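Local coordinates for signal recognition particle receptor FtsY (Sulfolobus acidocaldarius, PDB 5L3S), which serves as the receptor for the signal recognition particle and belongs to the SRP54-type GTPases of the P-loop NTPase class, at residues B[147-152]-B[159-164]. Sequence-based numbering, arbitrary orientation.
Sequences QLAYHA and LIRGKY. With G (guanosine-5'-monophosphate), chain K; SO4 (sulfate ion), chain X.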
loop_
_atom_site.group_PDB
_atom_site.type_symbol
_atom_site.label_atom_id
_atom_site.label_comp_id
_atom_site.label_asym_id
_atom_site.label_seq_id
_atom_site.Cartn_x
_atom_site.Cartn_y
_atom_site.Cartn_z
ATOM N N GLN B 147 -11.978 17.382 0.013
ATOM C CA GLN B 147 -10.599 17.111 0.381
ATOM C C GLN B 147 -9.660 18.007 -0.452
ATOM O O GLN B 147 -8.765 18.668 0.084
ATOM C CB GLN B 147 -10.278 15.625 0.124
ATOM C CG GLN B 147 -8.898 15.167 0.646
ATOM C CD GLN B 147 -8.509 13.760 0.193
ATOM O OE1 GLN B 147 -9.248 13.093 -0.543
ATOM N NE2 GLN B 147 -7.344 13.297 0.644
ATOM N N LEU B 148 -9.876 18.040 -1.761
ATOM C CA LEU B 148 -9.039 18.903 -2.634
ATOM C C LEU B 148 -9.276 20.375 -2.383
ATOM O O LEU B 148 -8.350 21.176 -2.495
ATOM C CB LEU B 148 -9.305 18.645 -4.121
ATOM C CG LEU B 148 -8.557 17.546 -4.872
ATOM C CD1 LEU B 148 -9.151 17.433 -6.269
ATOM C CD2 LEU B 148 -7.055 17.849 -4.945
ATOM N N ALA B 149 -10.523 20.743 -2.069
ATOM C CA ALA B 149 -10.857 22.138 -1.818
ATOM C C ALA B 149 -10.097 22.694 -0.610
ATOM O O ALA B 149 -9.677 23.856 -0.613
ATOM C CB ALA B 149 -12.383 22.324 -1.653
ATOM N N TYR B 150 -9.913 21.863 0.414
ATOM C CA TYR B 150 -9.079 22.237 1.552
ATOM C C TYR B 150 -7.627 22.531 1.101
ATOM O O TYR B 150 -7.066 23.554 1.463
ATOM C CB TYR B 150 -9.063 21.134 2.631
ATOM C CG TYR B 150 -8.071 21.438 3.742
ATOM C CD1 TYR B 150 -8.446 22.194 4.844
ATOM C CD2 TYR B 150 -6.755 20.995 3.668
ATOM C CE1 TYR B 150 -7.532 22.496 5.847
ATOM C CE2 TYR B 150 -5.842 21.300 4.657
ATOM C CZ TYR B 150 -6.238 22.044 5.745
ATOM O OH TYR B 150 -5.326 22.338 6.737
ATOM N N HIS B 151 -7.015 21.614 0.353
ATOM C CA HIS B 151 -5.641 21.817 -0.127
ATOM C C HIS B 151 -5.513 23.041 -1.054
ATOM O O HIS B 151 -4.588 23.836 -0.914
ATOM C CB HIS B 151 -5.141 20.580 -0.867
ATOM C CG HIS B 151 -4.931 19.379 0.011
ATOM N ND1 HIS B 151 -4.098 19.395 1.109
ATOM C CD2 HIS B 151 -5.411 18.118 -0.078
ATOM C CE1 HIS B 151 -4.080 18.195 1.665
ATOM N NE2 HIS B 151 -4.859 17.395 0.955
ATOM N N ALA B 152 -6.444 23.172 -1.998
ATOM C CA ALA B 152 -6.448 24.308 -2.924
ATOM C C ALA B 152 -6.512 25.638 -2.186
ATOM O O ALA B 152 -5.821 26.601 -2.536
ATOM C CB ALA B 152 -7.607 24.194 -3.897
ATOM N N LEU B 159 -9.264 25.722 -7.714
ATOM C CA LEU B 159 -9.757 24.370 -7.931
ATOM C C LEU B 159 -10.939 24.424 -8.886
ATOM O O LEU B 159 -11.880 25.184 -8.675
ATOM C CB LEU B 159 -10.228 23.744 -6.612
ATOM C CG LEU B 159 -10.789 22.330 -6.735
ATOM C CD1 LEU B 159 -9.694 21.357 -7.185
ATOM C CD2 LEU B 159 -11.395 21.876 -5.406
ATOM N N ILE B 160 -10.904 23.610 -9.926
ATOM C CA ILE B 160 -12.037 23.536 -10.830
ATOM C C ILE B 160 -12.866 22.291 -10.475
ATOM O O ILE B 160 -12.396 21.153 -10.589
ATOM C CB ILE B 160 -11.576 23.497 -12.292
ATOM C CG1 ILE B 160 -10.733 24.742 -12.602
ATOM C CG2 ILE B 160 -12.774 23.398 -13.242
ATOM C CD1 ILE B 160 -11.550 26.028 -12.673
ATOM N N ARG B 161 -14.094 22.516 -10.019
ATOM C CA ARG B 161 -14.957 21.405 -9.600
ATOM C C ARG B 161 -15.878 20.925 -10.724
ATOM O O ARG B 161 -16.442 19.831 -10.652
ATOM C CB ARG B 161 -15.795 21.816 -8.382
ATOM C CG ARG B 161 -14.968 22.345 -7.221
ATOM C CD ARG B 161 -15.676 22.171 -5.879
ATOM N NE ARG B 161 -15.384 23.267 -4.953
ATOM C CZ ARG B 161 -15.525 23.192 -3.631
ATOM N NH1 ARG B 161 -15.942 22.061 -3.066
ATOM N NH2 ARG B 161 -15.239 24.248 -2.870
ATOM N N GLY B 162 -16.028 21.750 -11.757
ATOM C CA GLY B 162 -16.918 21.433 -12.857
ATOM C C GLY B 162 -18.353 21.791 -12.499
ATOM O O GLY B 162 -18.642 22.174 -11.368
ATOM N N LYS B 163 -19.258 21.672 -13.457
ATOM C CA LYS B 163 -20.660 21.965 -13.177
ATOM C C LYS B 163 -21.254 20.891 -12.264
ATOM O O LYS B 163 -20.672 19.821 -12.106
ATOM C CB LYS B 163 -21.444 22.109 -14.479
ATOM C CG LYS B 163 -21.053 23.365 -15.247
ATOM C CD LYS B 163 -21.450 23.280 -16.713
ATOM C CE LYS B 163 -20.503 22.388 -17.516
ATOM N NZ LYS B 163 -19.429 23.163 -18.232
ATOM N N TYR B 164 -22.392 21.192 -11.643
ATOM C CA TYR B 164 -23.032 20.244 -10.730
ATOM C C TYR B 164 -23.293 18.907 -11.427
ATOM O O TYR B 164 -23.923 18.871 -12.478
ATOM C CB TYR B 164 -24.346 20.830 -10.185
ATOM C CG TYR B 164 -24.955 19.993 -9.086
ATOM C CD1 TYR B 164 -24.277 19.786 -7.895
ATOM C CD2 TYR B 164 -26.203 19.401 -9.241
ATOM C CE1 TYR B 164 -24.818 19.021 -6.892
ATOM C CE2 TYR B 164 -26.753 18.631 -8.238
ATOM C CZ TYR B 164 -26.054 18.444 -7.065
ATOM O OH TYR B 164 -26.592 17.678 -6.050
HETATM O OP3 G K . -12.448 16.845 8.770
HETATM P P G K . -12.326 18.307 8.575
HETATM O OP1 G K . -11.675 18.551 7.258
HETATM O OP2 G K . -13.651 18.916 8.829
HETATM O "O5'" G K . -11.355 18.880 9.702
HETATM C "C5'" G K . -10.008 18.430 9.821
HETATM C "C4'" G K . -9.104 19.123 8.831
HETATM O "O4'" G K . -9.158 20.559 9.046
HETATM C "C3'" G K . -7.628 18.736 8.896
HETATM O "O3'" G K . -7.081 18.744 7.579
HETATM C "C2'" G K . -7.015 19.879 9.696
HETATM O "O2'" G K . -5.638 20.079 9.458
HETATM C "C1'" G K . -7.847 21.061 9.213
HETATM N N9 G K . -7.891 22.196 10.137
HETATM C C8 G K . -8.591 22.300 11.315
HETATM N N7 G K . -8.426 23.455 11.905
HETATM C C5 G K . -7.574 24.157 11.061
HETATM C C6 G K . -7.035 25.466 11.167
HETATM O O6 G K . -7.210 26.303 12.063
HETATM N N1 G K . -6.214 25.772 10.084
HETATM C C2 G K . -5.942 24.933 9.032
HETATM N N2 G K . -5.124 25.411 8.080
HETATM N N3 G K . -6.436 23.713 8.920
HETATM C C4 G K . -7.239 23.395 9.961
HETATM S S SO4 X . -15.836 25.470 -10.869
HETATM O O1 SO4 X . -15.894 24.480 -11.949
HETATM O O2 SO4 X . -15.203 26.689 -11.384
HETATM O O3 SO4 X . -15.063 24.955 -9.735
HETATM O O4 SO4 X . -17.193 25.784 -10.408
#
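Ala152 and Leu159 bring the helix and the strand closest, with their CA atoms 6.0 Å apart and no hydrogen bond between the two segments. Leu159 carries the contact. Its CG is anti to the backbone N (chi1 179°), which sets the two methyls against the helix. Leu159 CD2 lies 3.6 Å from Ala149 N. Leu159 CD1 meets Leu148 CD1 at 4.1 Å, and the two side chains cross at about a right angle. Nearer the C-terminal end of the helix, Ala152 CB touches Leu159 CB at 3.8 Å. Arg161 bends at chi3 and brings its guanidinium over Ala149, whose CB sits 3.4 Å above the plane, toward the rim. Beyond the strand, a sulfate ion, probably from the crystallisation liquor, accepts a nearly straight bond from Arg161 N to O3 (2.6 Å, 175°) and a more bent one from Gly162 N to O1. Away from the strand, Tyr150 OH donates to N3 of guanosine-5'-monophosphate (2.8 Å), while Gln147 NE2 is hydrogen-bonded to phosphoaminophosphonic acid-guanylate ester. The contact packs helix 144-155 against the following strand 158-160, within a beta-alpha-beta unit begun by strand 132-137. Leu148 and Leu159 both rest on Ile134 and Ala136 of strand 132-137, and Leu148 also reaches Thr115 of helix 114-127.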